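Local coordinates for protein Vv2_1132 (Vibrio vulnificus CMCP6, PDB 5Y9S) that probably regulates transcription as a LysR-type regulator, binding DNA through a helix-turn-helix domain and assembling as a tetramer, at residues L9-K12 and W13-F17; Q45-E48 and V49-G52; Q70-V73 and P74-N78; L80-V83 and K84-K87. All coordinates share one frame; numbering follows the deposited sequence.

Contact 1. Residues L9-K12 and W13-F17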
ATOM      1  N   LEU D   9       8.314  14.630  -4.412  1.00 30.01           N
ATOM      2  CA  LEU D   9       9.116  13.456  -4.102  1.00 23.92           C
ATOM      3  C   LEU D   9       9.559  12.799  -5.398  1.00 21.53           C
ATOM      4  O   LEU D   9       8.789  12.695  -6.353  1.00 32.88           O
ATOM      5  CB  LEU D   9       8.331  12.466  -3.254  1.00 21.87           C
ATOM      6  CG  LEU D   9       8.817  11.038  -3.167  1.00 25.98           C
ATOM      7  CD1 LEU D   9       9.888  10.930  -2.111  1.00 27.92           C
ATOM      8  CD2 LEU D   9       7.638  10.153  -2.816  1.00 34.41           C
ATOM      9  N   GLU D  10      10.803  12.352  -5.435  1.00 18.77           N
ATOM     10  CA  GLU D  10      11.340  11.707  -6.623  1.00 22.24           C
ATOM     11  C   GLU D  10      11.402  10.205  -6.407  1.00 20.21           C
ATOM     12  O   GLU D  10      11.955   9.733  -5.412  1.00 15.40           O
ATOM     13  CB  GLU D  10      12.722  12.255  -6.968  1.00 30.86           C
ATOM     14  CG  GLU D  10      12.701  13.733  -7.286  1.00 32.45           C
ATOM     15  CD  GLU D  10      13.485  14.068  -8.527  1.00 42.81           C
ATOM     16  OE1 GLU D  10      13.873  13.133  -9.263  1.00 51.61           O
ATOM     17  OE2 GLU D  10      13.726  15.273  -8.756  1.00 44.08           O
ATOM     18  N   PHE D  11      10.839   9.464  -7.352  1.00 28.84           N
ATOM     19  CA  PHE D  11      10.678   8.029  -7.175  1.00 16.16           C
ATOM     20  C   PHE D  11      12.010   7.350  -6.901  1.00 13.27           C
ATOM     21  O   PHE D  11      12.089   6.448  -6.053  1.00 17.74           O
ATOM     22  CB  PHE D  11       9.991   7.450  -8.415  1.00 33.16           C
ATOM     23  CG  PHE D  11      10.139   5.968  -8.565  1.00 41.44           C
ATOM     24  CD1 PHE D  11       9.269   5.112  -7.930  1.00 33.59           C
ATOM     25  CD2 PHE D  11      11.142   5.428  -9.367  1.00 44.47           C
ATOM     26  CE1 PHE D  11       9.402   3.738  -8.074  1.00 30.47           C
ATOM     27  CE2 PHE D  11      11.282   4.058  -9.503  1.00 36.24           C
ATOM     28  CZ  PHE D  11      10.407   3.212  -8.856  1.00 27.27           C
ATOM     29  N   LYS D  12      13.080   7.754  -7.601  1.00 12.78           N
ATOM     30  CA  LYS D  12      14.299   6.956  -7.470  1.00 16.11           C
ATOM     31  C   LYS D  12      15.031   7.186  -6.146  1.00 15.71           C
ATOM     32  O   LYS D  12      15.913   6.390  -5.808  1.00 22.36           O
ATOM     33  CB  LYS D  12      15.252   7.182  -8.656  1.00 29.10           C
ATOM     34  CG  LYS D  12      15.234   8.552  -9.266  1.00 33.08           C
ATOM     35  CD  LYS D  12      16.134   8.592 -10.489  1.00 45.45           C
ATOM     36  CE  LYS D  12      15.367   8.192 -11.765  1.00 50.94           C
ATOM     37  NZ  LYS D  12      16.270   7.971 -12.948  1.00 48.71           N
ATOM     38  N   TRP D  13      14.674   8.229  -5.382  1.00 19.65           N
ATOM     39  CA  TRP D  13      15.153   8.377  -3.998  1.00 13.39           C
ATOM     40  C   TRP D  13      14.884   7.116  -3.175  1.00 15.17           C
ATOM     41  O   TRP D  13      15.682   6.740  -2.301  1.00 15.48           O
ATOM     42  CB  TRP D  13      14.448   9.559  -3.318  1.00 13.11           C
ATOM     43  CG  TRP D  13      14.790  10.908  -3.875  1.00 13.61           C
ATOM     44  CD1 TRP D  13      15.824  11.214  -4.724  1.00 14.19           C
ATOM     45  CD2 TRP D  13      14.092  12.146  -3.627  1.00 13.65           C
ATOM     46  NE1 TRP D  13      15.815  12.560  -4.996  1.00 19.82           N
ATOM     47  CE2 TRP D  13      14.763  13.154  -4.343  1.00 14.25           C
ATOM     48  CE3 TRP D  13      12.972  12.490  -2.874  1.00 18.05           C
ATOM     49  CZ2 TRP D  13      14.349  14.478  -4.330  1.00 15.09           C
ATOM     50  CZ3 TRP D  13      12.558  13.806  -2.858  1.00 31.35           C
ATOM     51  CH2 TRP D  13      13.258  14.791  -3.572  1.00 14.12           C
ATOM     52  N   LEU D  14      13.763   6.452  -3.441  1.00 12.23           N
ATOM     53  CA  LEU D  14      13.384   5.295  -2.641  1.00 11.84           C
ATOM     54  C   LEU D  14      14.372   4.159  -2.822  1.00 12.05           C
ATOM     55  O   LEU D  14      14.918   3.636  -1.845  1.00 21.42           O
ATOM     56  CB  LEU D  14      11.978   4.851  -3.016  1.00 11.32           C
ATOM     57  CG  LEU D  14      10.952   5.965  -2.921  1.00 19.94           C
ATOM     58  CD1 LEU D  14       9.605   5.450  -3.369  1.00 18.03           C
ATOM     59  CD2 LEU D  14      10.879   6.479  -1.513  1.00 18.44           C
ATOM     60  N   GLU D  15      14.624   3.755  -4.062  1.00 13.98           N
ATOM     61  CA  GLU D  15      15.641   2.724  -4.269  1.00 19.52           C
ATOM     62  C   GLU D  15      17.012   3.244  -3.879  1.00 13.07           C
ATOM     63  O   GLU D  15      17.825   2.487  -3.337  1.00 24.80           O
ATOM     64  CB  GLU D  15      15.639   2.230  -5.723  1.00 25.82           C
ATOM     65  CG  GLU D  15      14.274   2.326  -6.416  1.00 44.35           C
ATOM     66  CD  GLU D  15      14.294   1.874  -7.886  1.00 61.63           C
ATOM     67  OE1 GLU D  15      14.817   0.766  -8.150  1.00 71.46           O
ATOM     68  OE2 GLU D  15      13.795   2.622  -8.773  1.00 53.37           O
ATOM     69  N   ASP D  16      17.280   4.532  -4.117  1.00 19.31           N
ATOM     70  CA  ASP D  16      18.508   5.136  -3.581  1.00 14.02           C
ATOM     71  C   ASP D  16      18.621   4.847  -2.099  1.00 13.96           C
ATOM     72  O   ASP D  16      19.638   4.335  -1.622  1.00 14.38           O
ATOM     73  CB  ASP D  16      18.517   6.649  -3.801  1.00 14.30           C
ATOM     74  CG  ASP D  16      18.747   7.024  -5.244  1.00 20.13           C
ATOM     75  OD1 ASP D  16      19.143   6.132  -6.010  1.00 18.70           O
ATOM     76  OD2 ASP D  16      18.518   8.196  -5.624  1.00 21.00           O
ATOM     77  N   PHE D  17      17.543   5.128  -1.367  1.00 13.48           N
ATOM     78  CA  PHE D  17      17.533   4.901   0.069  1.00 13.43           C
ATOM     79  C   PHE D  17      17.788   3.429   0.395  1.00 18.81           C
ATOM     80  O   PHE D  17      18.702   3.105   1.158  1.00 19.01           O
ATOM     81  CB  PHE D  17      16.214   5.378   0.663  1.00 12.92           C
ATOM     82  CG  PHE D  17      15.995   4.894   2.060  1.00 15.67           C
ATOM     83  CD1 PHE D  17      16.498   5.598   3.145  1.00 13.19           C
ATOM     84  CD2 PHE D  17      15.291   3.715   2.295  1.00 14.51           C
ATOM     85  CE1 PHE D  17      16.302   5.139   4.442  1.00 22.34           C
ATOM     86  CE2 PHE D  17      15.111   3.242   3.586  1.00 12.32           C
ATOM     87  CZ  PHE D  17      15.611   3.967   4.665  1.00 12.72           C
TER

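Contact 2. Residues Q45-E48 and V49-G52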
ATOM      1  N   GLN D  45      20.761  13.555  -0.364  1.00 16.89           N
ATOM      2  CA  GLN D  45      20.579  14.811   0.345  1.00 17.15           C
ATOM      3  C   GLN D  45      19.221  15.425   0.027  1.00 16.64           C
ATOM      4  O   GLN D  45      18.515  15.874   0.933  1.00 16.43           O
ATOM      5  CB  GLN D  45      21.720  15.765  -0.004  1.00 20.17           C
ATOM      6  CG  GLN D  45      21.388  17.227   0.179  1.00 29.99           C
ATOM      7  CD  GLN D  45      22.630  18.111   0.090  1.00 31.57           C
ATOM      8  OE1 GLN D  45      23.423  17.981  -0.844  1.00 35.57           O
ATOM      9  NE2 GLN D  45      22.809  18.994   1.069  1.00 44.12           N
ATOM     10  N   ALA D  46      18.814  15.397  -1.249  1.00 20.05           N
ATOM     11  CA  ALA D  46      17.479  15.878  -1.602  1.00 20.02           C
ATOM     12  C   ALA D  46      16.391  15.081  -0.888  1.00 16.76           C
ATOM     13  O   ALA D  46      15.392  15.654  -0.432  1.00 14.99           O
ATOM     14  CB  ALA D  46      17.270  15.810  -3.109  1.00 16.35           C
ATOM     15  N   LEU D  47      16.562  13.763  -0.783  1.00 14.92           N
ATOM     16  CA  LEU D  47      15.590  12.950  -0.048  1.00 14.27           C
ATOM     17  C   LEU D  47      15.531  13.363   1.417  1.00 17.44           C
ATOM     18  O   LEU D  47      14.452  13.378   2.019  1.00 20.77           O
ATOM     19  CB  LEU D  47      15.943  11.467  -0.151  1.00 14.03           C
ATOM     20  CG  LEU D  47      15.153  10.542   0.776  1.00 13.48           C
ATOM     21  CD1 LEU D  47      13.634  10.602   0.509  1.00 13.28           C
ATOM     22  CD2 LEU D  47      15.637   9.146   0.631  1.00 13.36           C
ATOM     23  N   GLU D  48      16.680  13.695   2.014  1.00 14.95           N
ATOM     24  CA  GLU D  48      16.652  14.085   3.420  1.00 15.11           C
ATOM     25  C   GLU D  48      16.045  15.473   3.591  1.00 19.76           C
ATOM     26  O   GLU D  48      15.232  15.685   4.503  1.00 20.84           O
ATOM     27  CB  GLU D  48      18.060  13.992   4.027  1.00 15.77           C
ATOM     28  CG  GLU D  48      18.461  12.518   4.272  1.00 15.59           C
ATOM     29  CD  GLU D  48      19.728  12.309   5.090  1.00 16.26           C
ATOM     30  OE1 GLU D  48      19.807  11.275   5.787  1.00 21.93           O
ATOM     31  OE2 GLU D  48      20.648  13.147   5.037  1.00 16.96           O
ATOM     32  N   VAL D  49      16.402  16.421   2.711  1.00 19.15           N
ATOM     33  CA  VAL D  49      15.756  17.737   2.701  1.00 16.93           C
ATOM     34  C   VAL D  49      14.243  17.592   2.578  1.00 15.17           C
ATOM     35  O   VAL D  49      13.472  18.203   3.332  1.00 16.67           O
ATOM     36  CB  VAL D  49      16.311  18.597   1.552  1.00 18.37           C
ATOM     37  CG1 VAL D  49      15.491  19.880   1.434  1.00 16.47           C
ATOM     38  CG2 VAL D  49      17.787  18.918   1.785  1.00 17.12           C
ATOM     39  N   TRP D  50      13.800  16.774   1.628  1.00 14.71           N
ATOM     40  CA  TRP D  50      12.374  16.603   1.395  1.00 18.98           C
ATOM     41  C   TRP D  50      11.659  16.050   2.627  1.00 13.76           C
ATOM     42  O   TRP D  50      10.652  16.608   3.072  1.00 20.22           O
ATOM     43  CB  TRP D  50      12.152  15.690   0.194  1.00 17.39           C
ATOM     44  CG  TRP D  50      10.707  15.507  -0.133  1.00 23.75           C
ATOM     45  CD1 TRP D  50       9.929  16.336  -0.882  1.00 25.60           C
ATOM     46  CD2 TRP D  50       9.864  14.429   0.280  1.00 23.84           C
ATOM     47  NE1 TRP D  50       8.654  15.831  -0.983  1.00 20.55           N
ATOM     48  CE2 TRP D  50       8.590  14.656  -0.285  1.00 26.32           C
ATOM     49  CE3 TRP D  50      10.070  13.275   1.039  1.00 22.13           C
ATOM     50  CZ2 TRP D  50       7.522  13.795  -0.081  1.00 29.43           C
ATOM     51  CZ3 TRP D  50       9.018  12.417   1.227  1.00 19.23           C
ATOM     52  CH2 TRP D  50       7.749  12.685   0.684  1.00 25.45           C
ATOM     53  N   ILE D  51      12.143  14.933   3.176  1.00 22.04           N
ATOM     54  CA  ILE D  51      11.480  14.322   4.329  1.00 15.85           C
ATOM     55  C   ILE D  51      11.600  15.176   5.598  1.00 15.33           C
ATOM     56  O   ILE D  51      10.803  15.007   6.523  1.00 25.89           O
ATOM     57  CB  ILE D  51      12.054  12.923   4.602  1.00 13.08           C
ATOM     58  CG1 ILE D  51      11.067  12.094   5.446  1.00 19.57           C
ATOM     59  CG2 ILE D  51      13.363  13.065   5.359  1.00 13.64           C
ATOM     60  CD1 ILE D  51       9.845  11.610   4.714  1.00 27.29           C
ATOM     61  N   GLY D  52      12.589  16.071   5.686  1.00 17.47           N
ATOM     62  CA  GLY D  52      12.727  16.983   6.815  1.00 14.70           C
ATOM     63  C   GLY D  52      13.645  16.539   7.943  1.00 19.78           C
ATOM     64  O   GLY D  52      13.952  17.355   8.823  1.00 23.25           O
TER

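Contact 3. Residues Q70-V73 and P74-N78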
ATOM      1  N   GLN D  70      14.920   4.278  10.346  1.00 13.39           N
ATOM      2  CA  GLN D  70      14.343   2.981  10.655  1.00 14.29           C
ATOM      3  C   GLN D  70      12.839   2.997  10.493  1.00 13.26           C
ATOM      4  O   GLN D  70      12.276   2.072   9.907  1.00 23.98           O
ATOM      5  CB  GLN D  70      14.763   2.550  12.053  1.00 26.91           C
ATOM      6  CG  GLN D  70      16.096   1.836  11.971  1.00 41.07           C
ATOM      7  CD  GLN D  70      16.607   1.362  13.290  1.00 50.63           C
ATOM      8  OE1 GLN D  70      16.261   1.907  14.337  1.00 54.00           O
ATOM      9  NE2 GLN D  70      17.444   0.329  13.257  1.00 57.25           N
ATOM     10  N   LYS D  71      12.171   4.057  10.950  1.00 14.48           N
ATOM     11  CA  LYS D  71      10.745   4.187  10.642  1.00 11.89           C
ATOM     12  C   LYS D  71      10.487   4.400   9.154  1.00 15.08           C
ATOM     13  O   LYS D  71       9.395   4.079   8.684  1.00 12.79           O
ATOM     14  CB  LYS D  71      10.127   5.339  11.422  1.00 12.01           C
ATOM     15  CG  LYS D  71      10.476   5.327  12.929  1.00 12.49           C
ATOM     16  CD  LYS D  71       9.406   4.590  13.721  1.00 26.80           C
ATOM     17  CE  LYS D  71       9.469   4.966  15.202  1.00 28.21           C
ATOM     18  NZ  LYS D  71      10.723   4.428  15.822  1.00 36.15           N
ATOM     19  N   PHE D  72      11.452   4.934   8.402  1.00 11.78           N
ATOM     20  CA  PHE D  72      11.223   5.215   6.986  1.00 11.52           C
ATOM     21  C   PHE D  72      11.230   3.955   6.128  1.00 11.25           C
ATOM     22  O   PHE D  72      10.689   3.970   5.015  1.00 12.37           O
ATOM     23  CB  PHE D  72      12.281   6.202   6.472  1.00 15.02           C
ATOM     24  CG  PHE D  72      11.993   6.742   5.091  1.00 18.82           C
ATOM     25  CD1 PHE D  72      11.054   7.746   4.895  1.00 19.54           C
ATOM     26  CD2 PHE D  72      12.662   6.238   3.985  1.00 14.16           C
ATOM     27  CE1 PHE D  72      10.792   8.232   3.612  1.00 19.40           C
ATOM     28  CE2 PHE D  72      12.383   6.714   2.684  1.00 14.77           C
ATOM     29  CZ  PHE D  72      11.458   7.712   2.509  1.00 17.44           C
ATOM     30  N   VAL D  73      11.796   2.862   6.622  1.00 11.38           N
ATOM     31  CA  VAL D  73      11.968   1.660   5.810  1.00 14.07           C
ATOM     32  C   VAL D  73      10.633   1.201   5.213  1.00 16.30           C
ATOM     33  O   VAL D  73      10.552   1.092   3.981  1.00 18.11           O
ATOM     34  CB  VAL D  73      12.673   0.545   6.602  1.00 15.43           C
ATOM     35  CG1 VAL D  73      12.651  -0.731   5.810  1.00 26.23           C
ATOM     36  CG2 VAL D  73      14.159   0.943   6.902  1.00 13.89           C
ATOM     37  N   PRO D  74       9.556   0.959   5.989  1.00 10.43           N
ATOM     38  CA  PRO D  74       8.303   0.497   5.349  1.00 18.02           C
ATOM     39  C   PRO D  74       7.706   1.495   4.378  1.00  9.82           C
ATOM     40  O   PRO D  74       7.019   1.084   3.439  1.00 10.94           O
ATOM     41  CB  PRO D  74       7.350   0.249   6.539  1.00 10.82           C
ATOM     42  CG  PRO D  74       7.923   1.132   7.659  1.00 19.85           C
ATOM     43  CD  PRO D  74       9.417   1.030   7.456  1.00 14.14           C
ATOM     44  N   TYR D  75       7.915   2.800   4.571  1.00 12.29           N
ATOM     45  CA  TYR D  75       7.326   3.764   3.640  1.00  9.92           C
ATOM     46  C   TYR D  75       7.952   3.612   2.257  1.00 16.73           C
ATOM     47  O   TYR D  75       7.252   3.542   1.240  1.00 16.53           O
ATOM     48  CB  TYR D  75       7.505   5.194   4.172  1.00 10.19           C
ATOM     49  CG  TYR D  75       6.690   5.508   5.415  1.00 15.32           C
ATOM     50  CD1 TYR D  75       7.186   5.190   6.680  1.00 18.18           C
ATOM     51  CD2 TYR D  75       5.417   6.082   5.325  1.00 10.00           C
ATOM     52  CE1 TYR D  75       6.467   5.457   7.828  1.00 10.41           C
ATOM     53  CE2 TYR D  75       4.669   6.355   6.479  1.00 10.58           C
ATOM     54  CZ  TYR D  75       5.214   6.033   7.723  1.00 11.59           C
ATOM     55  OH  TYR D  75       4.514   6.279   8.866  1.00 18.45           O
ATOM     56  N   ALA D  76       9.278   3.522   2.207  1.00 10.28           N
ATOM     57  CA  ALA D  76       9.954   3.371   0.924  1.00 10.41           C
ATOM     58  C   ALA D  76       9.562   2.063   0.245  1.00 10.15           C
ATOM     59  O   ALA D  76       9.297   2.041  -0.957  1.00 20.72           O
ATOM     60  CB  ALA D  76      11.466   3.462   1.124  1.00 10.88           C
ATOM     61  N   GLU D  77       9.484   0.969   1.004  1.00 17.58           N
ATOM     62  CA  GLU D  77       9.124  -0.315   0.397  1.00 17.10           C
ATOM     63  C   GLU D  77       7.671  -0.320  -0.082  1.00 12.42           C
ATOM     64  O   GLU D  77       7.382  -0.780  -1.192  1.00 16.50           O
ATOM     65  CB  GLU D  77       9.381  -1.459   1.383  1.00 18.51           C
ATOM     66  CG  GLU D  77      10.855  -1.587   1.854  1.00 21.04           C
ATOM     67  CD  GLU D  77      11.090  -2.797   2.764  1.00 38.53           C
ATOM     68  OE1 GLU D  77      12.199  -3.392   2.724  1.00 39.86           O
ATOM     69  OE2 GLU D  77      10.152  -3.160   3.524  1.00 41.68           O
ATOM     70  N   ASN D  78       6.745   0.209   0.711  1.00 13.19           N
ATOM     71  CA  ASN D  78       5.348   0.209   0.264  1.00 10.32           C
ATOM     72  C   ASN D  78       5.196   1.028  -1.020  1.00 11.72           C
ATOM     73  O   ASN D  78       4.582   0.577  -1.990  1.00 23.06           O
ATOM     74  CB  ASN D  78       4.443   0.728   1.386  1.00 13.30           C
ATOM     75  CG  ASN D  78       4.425  -0.217   2.606  1.00 36.56           C
ATOM     76  OD1 ASN D  78       4.440  -1.436   2.455  1.00 41.13           O
ATOM     77  ND2 ASN D  78       4.373   0.351   3.810  1.00 37.63           N
TER

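Contact 4. Residues L80-V83 and K84-K87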
ATOM      1  N   LEU D  80       7.548   1.894  -3.300  1.00 15.12           N
ATOM      2  CA  LEU D  80       8.190   1.126  -4.353  1.00 17.97           C
ATOM      3  C   LEU D  80       7.271   0.019  -4.836  1.00 13.69           C
ATOM      4  O   LEU D  80       6.965  -0.078  -6.031  1.00 16.76           O
ATOM      5  CB  LEU D  80       9.502   0.554  -3.835  1.00 23.87           C
ATOM      6  CG  LEU D  80      10.712   0.729  -4.739  1.00 35.80           C
ATOM      7  CD1 LEU D  80      10.769   2.139  -5.300  1.00 21.28           C
ATOM      8  CD2 LEU D  80      11.935   0.456  -3.901  1.00 49.68           C
ATOM      9  N   ASN D  81       6.779  -0.801  -3.899  1.00 12.10           N
ATOM     10  CA  ASN D  81       5.897  -1.910  -4.265  1.00 15.80           C
ATOM     11  C   ASN D  81       4.607  -1.407  -4.913  1.00 17.88           C
ATOM     12  O   ASN D  81       4.149  -1.954  -5.928  1.00 12.97           O
ATOM     13  CB  ASN D  81       5.584  -2.758  -3.032  1.00 21.74           C
ATOM     14  CG  ASN D  81       4.518  -3.797  -3.304  1.00 45.55           C
ATOM     15  OD1 ASN D  81       4.766  -4.782  -4.009  1.00 52.24           O
ATOM     16  ND2 ASN D  81       3.314  -3.579  -2.760  1.00 49.37           N
ATOM     17  N   GLN D  82       4.023  -0.339  -4.372  1.00 14.07           N
ATOM     18  CA  GLN D  82       2.786   0.158  -4.955  1.00 13.39           C
ATOM     19  C   GLN D  82       3.011   0.753  -6.341  1.00 22.64           C
ATOM     20  O   GLN D  82       2.093   0.762  -7.175  1.00 23.45           O
ATOM     21  CB  GLN D  82       2.152   1.178  -4.034  1.00 17.15           C
ATOM     22  CG  GLN D  82       0.726   1.544  -4.409  1.00 43.98           C
ATOM     23  CD  GLN D  82      -0.224   0.348  -4.482  1.00 53.87           C
ATOM     24  OE1 GLN D  82      -0.441  -0.362  -3.490  1.00 57.33           O
ATOM     25  NE2 GLN D  82      -0.800   0.129  -5.665  1.00 44.25           N
ATOM     26  N   VAL D  83       4.211   1.254  -6.618  1.00 27.43           N
ATOM     27  CA  VAL D  83       4.465   1.784  -7.952  1.00 15.00           C
ATOM     28  C   VAL D  83       4.659   0.646  -8.941  1.00 14.73           C
ATOM     29  O   VAL D  83       4.071   0.651 -10.034  1.00 12.68           O
ATOM     30  CB  VAL D  83       5.666   2.739  -7.930  1.00 16.54           C
ATOM     31  CG1 VAL D  83       6.192   2.929  -9.328  1.00 12.60           C
ATOM     32  CG2 VAL D  83       5.239   4.065  -7.291  1.00 14.09           C
ATOM     33  N   LYS D  84       5.473  -0.348  -8.564  1.00 12.53           N
ATOM     34  CA  LYS D  84       5.654  -1.529  -9.406  1.00 13.48           C
ATOM     35  C   LYS D  84       4.326  -2.256  -9.631  1.00 17.34           C
ATOM     36  O   LYS D  84       4.003  -2.659 -10.749  1.00 15.53           O
ATOM     37  CB  LYS D  84       6.679  -2.463  -8.761  1.00 20.34           C
ATOM     38  CG  LYS D  84       6.606  -3.908  -9.250  1.00 36.21           C
ATOM     39  CD  LYS D  84       7.571  -4.814  -8.480  1.00 43.12           C
ATOM     40  CE  LYS D  84       6.906  -6.128  -8.093  1.00 47.59           C
ATOM     41  NZ  LYS D  84       6.565  -6.157  -6.638  1.00 48.88           N
ATOM     42  N   VAL D  85       3.529  -2.406  -8.579  1.00 10.48           N
ATOM     43  CA  VAL D  85       2.223  -3.038  -8.732  1.00 16.91           C
ATOM     44  C   VAL D  85       1.353  -2.249  -9.697  1.00 25.92           C
ATOM     45  O   VAL D  85       0.569  -2.845 -10.451  1.00 22.58           O
ATOM     46  CB  VAL D  85       1.572  -3.212  -7.338  1.00 13.57           C
ATOM     47  CG1 VAL D  85       0.095  -3.230  -7.418  1.00 26.30           C
ATOM     48  CG2 VAL D  85       2.086  -4.507  -6.683  1.00 14.09           C
ATOM     49  N   THR D  86       1.494  -0.906  -9.727  1.00 12.35           N
ATOM     50  CA  THR D  86       0.680  -0.116 -10.655  1.00  9.79           C
ATOM     51  C   THR D  86       1.058  -0.435 -12.083  1.00 15.20           C
ATOM     52  O   THR D  86       0.187  -0.553 -12.953  1.00 18.97           O
ATOM     53  CB  THR D  86       0.830   1.391 -10.406  1.00  9.92           C
ATOM     54  OG1 THR D  86       0.291   1.701  -9.117  1.00 14.36           O
ATOM     55  CG2 THR D  86       0.049   2.221 -11.482  1.00 10.27           C
ATOM     56  N   LYS D  87       2.356  -0.616 -12.323  1.00 10.24           N
ATOM     57  CA  LYS D  87       2.841  -0.909 -13.661  1.00 11.52           C
ATOM     58  C   LYS D  87       2.399  -2.298 -14.113  1.00 10.59           C
ATOM     59  O   LYS D  87       1.959  -2.470 -15.253  1.00 17.20           O
ATOM     60  CB  LYS D  87       4.377  -0.781 -13.689  1.00 15.79           C
ATOM     61  CG  LYS D  87       4.983  -0.759 -15.080  1.00 21.38           C
ATOM     62  CD  LYS D  87       5.524   0.645 -15.437  1.00 31.37           C
ATOM     63  CE  LYS D  87       5.976   0.675 -16.899  1.00 35.89           C
ATOM     64  NZ  LYS D  87       6.650   1.930 -17.338  1.00 41.85           N
TER

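Contact 1. Residues L9-K12 and W13-F17
Glu10 lies over one face of the Trp13 indole, three residues further on at the start of helix 11-22. This is a CH-pi contact. Glu10 CB stands 3.5 Å from the centroid of the five-membered ring, 15° off the ring normal. Glu10 CG continues across the same indole toward the six-membered ring, 3.5 Å from Trp13 CZ2. Trp13 CG is anti to its own carbonyl carbon (chi1 -67°), which swings the ring back against residues 9 and 10.

The apolar part is Leu9. Its CD1 branch touches the benzo part of the indole, 3.5 Å from Trp13 CE3. The two side chains run past each other in opposite directions.

The backbone bonds change as the helix begins. Trp13 N binds Glu10 O at 3.1 Å and Leu14 N binds Phe11 O, both three residues back, with the donor well above the carbonyl plane. Asp16 N then binds Lys12 O at 2.9 Å, a four-residue step with a straighter N-H.

Two acidic side chains follow. Glu15 OE2 comes close to Phe11 CE2, with the carboxylate and ring planes 64° apart. Asp16 turns its carboxylate to salt bridges with Arg33 and Arg43, and Arg33 also binds Lys12 O.

Phe11 also touches Leu9 of the second subunit. The segment is part of the helix-turn-helix domain and lies between two other helices. Trp13 and Leu9 meet Trp50 on helix 37-51, while Phe11 and Leu14 pack on Leu80 of helix 67-90.

Contact 2. Residues Q45-E48 and V49-G52
Val49 N gives its hydrogen to Gln45 O at 2.8 Å, in an almost straight bond (N-H...O 176°). The same carbonyl oxygen is touched by a methyl group. Val49 CG2 lies 3.2 Å from Gln45 O, because this branch is anti to the valine carbonyl carbon and lies beside its own backbone N. The next bonds keep the four-residue step. Trp50 N binds Ala46 O at 2.8 Å, and Ile51 N binds Leu47 O at 3.0 Å.

These turns close helix 37-51. By family, this is probably the second, recognition helix of the helix-turn-helix, following helix 26-32. Gly52 is the first residue to leave helical angles. Its phi is positive (94°); a side chain at these angles would collide with Ile51 O, so the position calls for glycine. Gly52 N still binds Glu48 O at 2.9 Å. A weak second bond runs from Gly52 N to Val49 O.

Ile51 CG2 sits in the crowded position between backbone N and carbonyl carbon. It packs against Glu48 O at 3.3 Å and also touches Leu47 O. Leu47 CD1 makes only a loose contact with Trp50, 4.5 Å from CE3.

The side chain of Glu48 is extended beyond CG. Its OE1 accepts from the backbone N of both Leu55 and Phe56, which ties the helix to the segment that follows it. Trp50 also reaches the second subunit: its ring packs on Thr86 there, Lys87 makes a cation-pi pair with the indole, and Lys87 NZ binds Trp50 O.

Contact 3. Residues Q70-V73 and P74-N78
The long helix 67-90 is the linker helix of the LysR-type regulator, and it kinks at Pro74 within this contact. Proline has no N-H, so Pro74 cannot bond to Gln70 O in the turn before. Its ring carbons fill that place, with Pro74 CD 3.9 Å from Gln70 O and 3.3 Å from Lys71 O. At the Val73-Pro74 join the packing is tight, with Val73 CB 3.4 Å from Pro74 CD.

Tyr75 N has no bond to the carbonyl four residues back. It makes only a weak one to Phe72 O. Lys71 O instead meets the edge of the tyrosine ring, near its plane, 3.2 Å from Tyr75 CD1. The regular pattern then resumes. Ala76 N binds Phe72 O at 3.2 Å and Glu77 N binds Val73 O, both with nearly straight N-H groups.

Phe72 CG is anti to its backbone N (chi1 -170°), which carries the ring along the helix over the next turn. Phe72 CE2 reaches Ala76 CB at 3.7 Å. Phe72 also meets Phe17 edge-to-face and packs on Leu47 and Ile51, in the core of the helix-turn-helix domain.

Two side chains make polar contacts with other subunits. Tyr75 OH is hydrogen-bonded to Asp89 of the second subunit, and the tyrosine ring meets Phe90 there edge-to-face. Glu77 OE2 binds Ser167 of the third subunit. Glu77 is extended beyond CG and runs beside Val73, pointing the same way, with Val73 CG1 4.0 Å from Glu77 CD.

Contact 4. Residues L80-V83 and K84-K87
Thr86 turns OG1 anti to its own carbonyl carbon (chi1 -65°), and this sets the hydroxyl beside the backbone N and facing Gln82 O one turn back. Gln82 starts with CG anti to its backbone N and then bends at chi2 (57°), which folds its amide along the helix toward Val85 and Thr86.

Gln82 O is gripped twice by Thr86. The hydroxyl OG1 donates at 2.8 Å, nearly in line with the C=O. This bond holds the rotation of the threonine side chain. The backbone N donates at 3.1 Å, from well above the carbonyl plane, and belongs to the helix backbone. The Gln82 and Thr86 side chains cross at about a right angle, and Gln82 NE2 is 3.9 Å from Val85 CG1.

The other turns are ordinary. Lys84 N binds Leu80 O at 3.0 Å, Val85 N binds Asn81 O at 2.8 Å, and Lys87 N binds Val83 O. Val85 CG2 also packs on Asn81 O at 3.4 Å. Lys84 NZ lies 3.5 Å from Asn81 OD1.

Val83 packs on Phe11 of the same chain, and Leu80 on Glu15. Val83 also touches Leu79 of the second subunit, and Thr86 touches its Tyr75. In these last two pairs helix 67-90 meets its own copy. Such pairing is typical of the linker helix of LysR-type regulators, through which two subunits dimerise.

Contacts 1 and 2 lie in the helix-turn-helix domain, and contacts 3 and 4 share helix 67-90. Contact 1 touches the other three, and contacts 2 and 3 also touch. Contacts 2 and 4 do not, with nearest atoms about 10 Å apart. Contact 1 is the most buried, with four buried residues and one exposed. Contact 3 has three and two; contacts 2 and 4 have three of each. Aromatic side chains join contact 1 to contacts 2 and 3. Contact 4 has no aromatic residue and relies on valines, amides and a threonine hydroxyl. Contact 1 starts a helix, contact 2 ends one, contact 3 is kinked, and contact 4 is regular. All four touch the second subunit.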